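Long-range contacts in Baccell_00875 (Bacteroides cellulosilyticus DSM 14838, PDB 5NO8), which probably acts as a polysaccharide lyase that removes the L-rhamnose caps linked to glucuronic acid in complex arabinogalactan proteins: residues A[259-264]-A[274-279]; A[281-286]-A[302-307]. All blocks are in the same frame, centred on the assembly; numbering follows the deposited sequence.

Both contacts reach the same mixed sheet, contact 1 within it and contact 2 where a loop lies against one strand; their centres are about 10 Å apart, and strands 272-278 and 303-309 join them as neighbours. Contact 1 pairs the edge strand 259-262 with 272-278 through backbone hydrogen bonds; it is a surface contact that turns one apolar face inward. Contact 2 sets loop 281-286 against strand 303-309 with no hydrogen bond between the two segments, resting on thiol and leucine contacts plus one asparagine; it is partly buried and covers about half as much area, 219 against 428 Å². Val275 N and Cys277 N of contact 1 hydrogen-bond to the carbonyls of Val306 and Cys304 in contact 2.

Contact 1 of 2, residues A[259-264]-A[274-279]; sequences LVSCNK and RVECRS
Strands 259-262 and 274-278 run antiparallel, and the hydrogen-bonded pairs Leu259-Arg278 and Ser261-Glu276 hold them together. In the first, Arg278 N meets Leu259 O at 2.8 Å, almost straight; in the second, Glu276 N approaches Ser261 O at 2.8 Å, nearly along the C=O axis. Past the strand end the side chain of Asn263 takes over: its CG sits between backbone N and carbonyl carbon (chi1 61°), which brings OD1 to 2.9 Å from Arg274 N, the donor lying above the amide plane. Asn263 N returns a bond to Arg274 O.

On one face the apolar groups meet. Cys262 SG touches Val275 CG1 at 3.7 Å, while Val260 crosses Val275 obliquely, CG1 to CG1 at 4.1 Å. On the other face the extended Arg274 chain turns its guanidinium edge to Glu276: NE reaches OE2 at 2.9 Å on the anti lone pair, and NH2 adds a longer bond to the same oxygen. NH1 makes a salt bridge with Glu307, and Phe305 adds a cation-pi contact. An alanine at Arg274 removes the guanidinium that bridges Glu276 and Glu307 and lies against Phe305, and the two carboxylates would probably lose their fixed positions.

Outermost in its sheet, strand 259-262 packs Val260 and Cys262, with Val275 and Cys277 beside them, on strands 314-322 and 326-335 (Phe320, Ala330) as the sheet curls over onto itself; Leu259 meets helix 245-254.

Contact 2 of 2, residues A[281-286]-A[302-307]; sequences EPLEAC and NLCFVE
The loop that carries the chain from strand 272-278 to strand 287-290 folds back beside strand 303-309 of the same sheet, and residues 281-286 supply the contact. Its centre is a pair of thiols: Cys286 SG and Cys304 SG lie 3.7 Å apart, a van der Waals approach too long for a disulfide. The torsions aim them at each other, with SG of Cys286 anti to its backbone N (chi1 -176°) and SG of Cys304 anti to its carbonyl carbon (chi1 -79°). The Cys304 sulfur also lies 3.7 Å from Cys286 CB, so it rests against the whole cysteine side chain. From farther up the loop Leu283 comes in with its CG anti to the carbonyl carbon, and CD1 ends 4.2 Å from Cys304 SG. Cys304 is thus touched by two loop side chains.

Just before the strand begins the contact changes character: Asn302 lays its CB against the peptide link between Glu281 and Pro282, 3.8 Å from Glu281 C. Its amide is held elsewhere: OD1 accepts from Arg278 NH1 and ND2 gives a bond to Leu280 O, which fixes the rotation of the group.

Beyond the pair, Cys304 packs on Val297 and Gln299 of strand 293-300, Leu283 on Cys277 of strand 272-278 and Tyr322 of strand 314-322, and Cys286 on Phe320 of that last strand.

Contact 1 of 2, residues A[259-264]-A[274-279]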
loop_
_atom_site.group_PDB
_atom_site.type_symbol
_atom_site.label_atom_id
_atom_site.label_comp_id
_atom_site.label_asym_id
_atom_site.label_seq_id
_atom_site.Cartn_x
_atom_site.Cartn_y
_atom_site.Cartn_z
ATOM N N LEU A 259 -21.075 -4.841 4.306
ATOM C CA LEU A 259 -19.655 -4.886 4.642
ATOM C C LEU A 259 -19.254 -6.348 4.807
ATOM O O LEU A 259 -19.883 -7.093 5.573
ATOM C CB LEU A 259 -19.361 -4.135 5.952
ATOM C CG LEU A 259 -19.535 -2.632 5.876
ATOM C CD1 LEU A 259 -19.689 -2.083 7.281
ATOM C CD2 LEU A 259 -18.365 -1.997 5.136
ATOM N N VAL A 260 -18.218 -6.749 4.084
ATOM C CA VAL A 260 -17.667 -8.087 4.183
ATOM C C VAL A 260 -16.363 -8.022 4.949
ATOM O O VAL A 260 -15.572 -7.113 4.761
ATOM C CB VAL A 260 -17.459 -8.684 2.786
ATOM C CG1 VAL A 260 -16.821 -10.057 2.847
ATOM C CG2 VAL A 260 -18.809 -8.810 2.114
ATOM N N SER A 261 -16.134 -9.019 5.805
ATOM C CA SER A 261 -14.869 -9.141 6.490
ATOM C C SER A 261 -14.589 -10.620 6.766
ATOM O O SER A 261 -15.517 -11.419 6.892
ATOM C CB SER A 261 -14.888 -8.363 7.804
ATOM O OG SER A 261 -16.029 -8.716 8.560
ATOM N N CYS A 262 -13.311 -10.934 6.927
ATOM C CA CYS A 262 -12.853 -12.287 7.237
ATOM C C CYS A 262 -12.074 -12.248 8.537
ATOM O O CYS A 262 -11.520 -11.225 8.906
ATOM C CB CYS A 262 -11.947 -12.822 6.136
ATOM S SG CYS A 262 -12.712 -12.817 4.491
ATOM N N ASN A 263 -11.975 -13.390 9.212
ATOM C CA ASN A 263 -11.194 -13.451 10.438
ATOM C C ASN A 263 -9.717 -13.166 10.147
ATOM O O ASN A 263 -9.039 -12.535 10.958
ATOM C CB ASN A 263 -11.424 -14.770 11.205
ATOM C CG ASN A 263 -11.019 -15.992 10.421
ATOM O OD1 ASN A 263 -11.418 -16.163 9.276
ATOM N ND2 ASN A 263 -10.175 -16.828 11.016
ATOM N N LYS A 264 -9.228 -13.643 9.002
ATOM C CA LYS A 264 -7.894 -13.321 8.504
ATOM C C LYS A 264 -7.991 -13.309 7.003
ATOM O O LYS A 264 -8.992 -13.768 6.474
ATOM C CB LYS A 264 -6.916 -14.402 8.865
ATOM C CG LYS A 264 -6.777 -14.642 10.324
ATOM C CD LYS A 264 -5.509 -15.407 10.596
ATOM C CE LYS A 264 -5.671 -16.892 10.519
ATOM N NZ LYS A 264 -4.860 -17.458 11.664
ATOM N N ARG A 274 -13.686 -17.782 8.550
ATOM C CA ARG A 274 -15.015 -17.289 8.849
ATOM C C ARG A 274 -15.191 -15.988 8.069
ATOM O O ARG A 274 -14.461 -15.048 8.303
ATOM C CB ARG A 274 -15.234 -17.036 10.337
ATOM C CG ARG A 274 -16.625 -16.477 10.643
ATOM C CD ARG A 274 -16.818 -16.250 12.144
ATOM N NE ARG A 274 -18.091 -15.603 12.433
ATOM C CZ ARG A 274 -19.198 -16.178 12.915
ATOM N NH1 ARG A 274 -19.266 -17.475 13.198
ATOM N NH2 ARG A 274 -20.255 -15.424 13.151
ATOM N N VAL A 275 -16.160 -15.953 7.164
ATOM C CA VAL A 275 -16.380 -14.787 6.306
ATOM C C VAL A 275 -17.772 -14.250 6.591
ATOM O O VAL A 275 -18.739 -15.000 6.516
ATOM C CB VAL A 275 -16.257 -15.164 4.806
ATOM C CG1 VAL A 275 -16.227 -13.912 3.947
ATOM C CG2 VAL A 275 -15.045 -16.021 4.587
ATOM N N GLU A 276 -17.866 -12.962 6.943
ATOM C CA GLU A 276 -19.105 -12.331 7.392
ATOM C C GLU A 276 -19.546 -11.276 6.411
ATOM O O GLU A 276 -18.711 -10.545 5.885
ATOM C CB GLU A 276 -18.868 -11.647 8.741
ATOM C CG GLU A 276 -18.641 -12.648 9.868
ATOM C CD GLU A 276 -18.621 -12.011 11.253
ATOM O OE1 GLU A 276 -18.675 -10.758 11.361
ATOM O OE2 GLU A 276 -18.540 -12.776 12.225
ATOM N N CYS A 277 -20.846 -11.214 6.161
ATOM C CA CYS A 277 -21.469 -10.173 5.362
ATOM C C CYS A 277 -22.515 -9.478 6.261
ATOM O O CYS A 277 -23.538 -10.079 6.632
ATOM C CB CYS A 277 -22.106 -10.785 4.130
ATOM S SG CYS A 277 -22.842 -9.576 2.982
ATOM N N ARG A 278 -22.237 -8.226 6.615
ATOM C CA ARG A 278 -23.075 -7.455 7.541
ATOM C C ARG A 278 -23.885 -6.438 6.759
ATOM O O ARG A 278 -23.348 -5.736 5.891
ATOM C CB ARG A 278 -22.188 -6.759 8.573
ATOM C CG ARG A 278 -22.861 -5.738 9.487
ATOM C CD ARG A 278 -23.634 -6.374 10.621
ATOM N NE ARG A 278 -22.774 -7.116 11.541
ATOM C CZ ARG A 278 -23.229 -7.863 12.546
ATOM N NH1 ARG A 278 -24.536 -7.969 12.777
ATOM N NH2 ARG A 278 -22.375 -8.527 13.309
ATOM N N SER A 279 -25.163 -6.328 7.099
ATOM C CA SER A 279 -26.069 -5.350 6.503
ATOM C C SER A 279 -26.796 -4.593 7.624
ATOM O O SER A 279 -26.653 -4.941 8.797
ATOM C CB SER A 279 -27.076 -6.028 5.594
ATOM O OG SER A 279 -27.676 -7.131 6.267
#

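Contact 2 of 2, residues A[281-286]-A[302-307]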
loop_
_atom_site.group_PDB
_atom_site.type_symbol
_atom_site.label_atom_id
_atom_site.label_comp_id
_atom_site.label_asym_id
_atom_site.label_seq_id
_atom_site.Cartn_x
_atom_site.Cartn_y
_atom_site.Cartn_z
ATOM N N GLU A 281 -30.287 -4.201 7.523
ATOM C CA GLU A 281 -31.438 -5.101 7.685
ATOM C C GLU A 281 -31.094 -6.496 7.133
ATOM O O GLU A 281 -30.198 -6.618 6.295
ATOM C CB GLU A 281 -32.658 -4.558 6.927
ATOM C CG GLU A 281 -33.005 -3.091 7.181
ATOM C CD GLU A 281 -33.498 -2.799 8.591
ATOM O OE1 GLU A 281 -33.437 -3.684 9.475
ATOM O OE2 GLU A 281 -33.956 -1.657 8.827
ATOM N N PRO A 282 -31.812 -7.543 7.586
ATOM C CA PRO A 282 -31.620 -8.884 7.013
ATOM C C PRO A 282 -31.623 -8.919 5.480
ATOM O O PRO A 282 -32.452 -8.285 4.829
ATOM C CB PRO A 282 -32.805 -9.682 7.587
ATOM C CG PRO A 282 -33.065 -9.030 8.912
ATOM C CD PRO A 282 -32.826 -7.560 8.670
ATOM N N LEU A 283 -30.660 -9.628 4.912
ATOM C CA LEU A 283 -30.584 -9.806 3.470
ATOM C C LEU A 283 -31.607 -10.823 3.025
ATOM O O LEU A 283 -31.934 -11.734 3.777
ATOM C CB LEU A 283 -29.197 -10.296 3.074
ATOM C CG LEU A 283 -28.079 -9.318 3.389
ATOM C CD1 LEU A 283 -26.758 -9.924 2.965
ATOM C CD2 LEU A 283 -28.298 -7.980 2.708
ATOM N N GLU A 284 -32.120 -10.639 1.816
ATOM C CA GLU A 284 -32.993 -11.627 1.169
ATOM C C GLU A 284 -32.215 -12.527 0.193
ATOM O O GLU A 284 -31.368 -12.059 -0.615
ATOM C CB GLU A 284 -34.224 -10.954 0.527
ATOM C CG GLU A 284 -33.988 -10.099 -0.708
ATOM C CD GLU A 284 -34.823 -8.802 -0.753
ATOM O OE1 GLU A 284 -36.005 -8.820 -0.327
ATOM O OE2 GLU A 284 -34.302 -7.756 -1.229
ATOM N N ALA A 285 -32.464 -13.825 0.329
ATOM C CA ALA A 285 -31.923 -14.834 -0.554
ATOM C C ALA A 285 -30.406 -14.684 -0.687
ATOM O O ALA A 285 -29.881 -14.547 -1.807
ATOM C CB ALA A 285 -32.606 -14.736 -1.910
ATOM N N CYS A 286 -29.714 -14.699 0.455
ATOM C CA CYS A 286 -28.257 -14.563 0.458
ATOM C C CYS A 286 -27.621 -15.927 0.266
ATOM O O CYS A 286 -27.960 -16.859 0.993
ATOM C CB CYS A 286 -27.765 -13.971 1.753
ATOM S SG CYS A 286 -25.970 -13.697 1.725
ATOM N N ASN A 302 -29.146 -9.569 10.722
ATOM C CA ASN A 302 -28.421 -8.817 9.686
ATOM C C ASN A 302 -26.941 -9.223 9.501
ATOM O O ASN A 302 -26.099 -8.418 9.065
ATOM C CB ASN A 302 -28.591 -7.320 9.911
ATOM C CG ASN A 302 -27.944 -6.838 11.170
ATOM O OD1 ASN A 302 -27.215 -7.574 11.840
ATOM N ND2 ASN A 302 -28.230 -5.582 11.522
ATOM N N LEU A 303 -26.651 -10.485 9.818
ATOM C CA LEU A 303 -25.366 -11.084 9.609
ATOM C C LEU A 303 -25.573 -12.351 8.802
ATOM O O LEU A 303 -26.422 -13.177 9.139
ATOM C CB LEU A 303 -24.705 -11.431 10.935
ATOM C CG LEU A 303 -23.366 -12.162 10.777
ATOM C CD1 LEU A 303 -22.331 -11.214 10.161
ATOM C CD2 LEU A 303 -22.882 -12.720 12.115
ATOM N N CYS A 304 -24.819 -12.489 7.717
ATOM C CA CYS A 304 -24.742 -13.729 6.943
ATOM C C CYS A 304 -23.304 -14.152 6.997
ATOM O O CYS A 304 -22.435 -13.306 6.821
ATOM C CB CYS A 304 -25.108 -13.476 5.501
ATOM S SG CYS A 304 -26.875 -13.369 5.280
ATOM N N PHE A 305 -23.027 -15.424 7.287
ATOM C CA PHE A 305 -21.654 -15.882 7.342
ATOM C C PHE A 305 -21.441 -17.287 6.799
ATOM O O PHE A 305 -22.360 -18.101 6.714
ATOM C CB PHE A 305 -21.041 -15.745 8.744
ATOM C CG PHE A 305 -21.663 -16.653 9.786
ATOM C CD1 PHE A 305 -22.829 -16.273 10.445
ATOM C CD2 PHE A 305 -21.101 -17.887 10.083
ATOM C CE1 PHE A 305 -23.406 -17.104 11.397
ATOM C CE2 PHE A 305 -21.676 -18.725 11.038
ATOM C CZ PHE A 305 -22.825 -18.327 11.691
ATOM N N VAL A 306 -20.200 -17.508 6.399
ATOM C CA VAL A 306 -19.690 -18.753 5.880
ATOM C C VAL A 306 -18.542 -19.184 6.772
ATOM O O VAL A 306 -17.700 -18.350 7.159
ATOM C CB VAL A 306 -19.122 -18.506 4.454
ATOM C CG1 VAL A 306 -18.363 -19.700 3.918
ATOM C CG2 VAL A 306 -20.238 -18.142 3.516
ATOM N N GLU A 307 -18.472 -20.478 7.080
ATOM C CA GLU A 307 -17.319 -21.026 7.801
ATOM C C GLU A 307 -16.878 -22.261 7.059
ATOM O O GLU A 307 -17.659 -23.207 6.901
ATOM C CB GLU A 307 -17.679 -21.381 9.238
ATOM C CG GLU A 307 -17.797 -20.148 10.117
ATOM C CD GLU A 307 -17.877 -20.462 11.611
ATOM O OE1 GLU A 307 -18.391 -21.543 11.975
ATOM O OE2 GLU A 307 -17.457 -19.600 12.421
#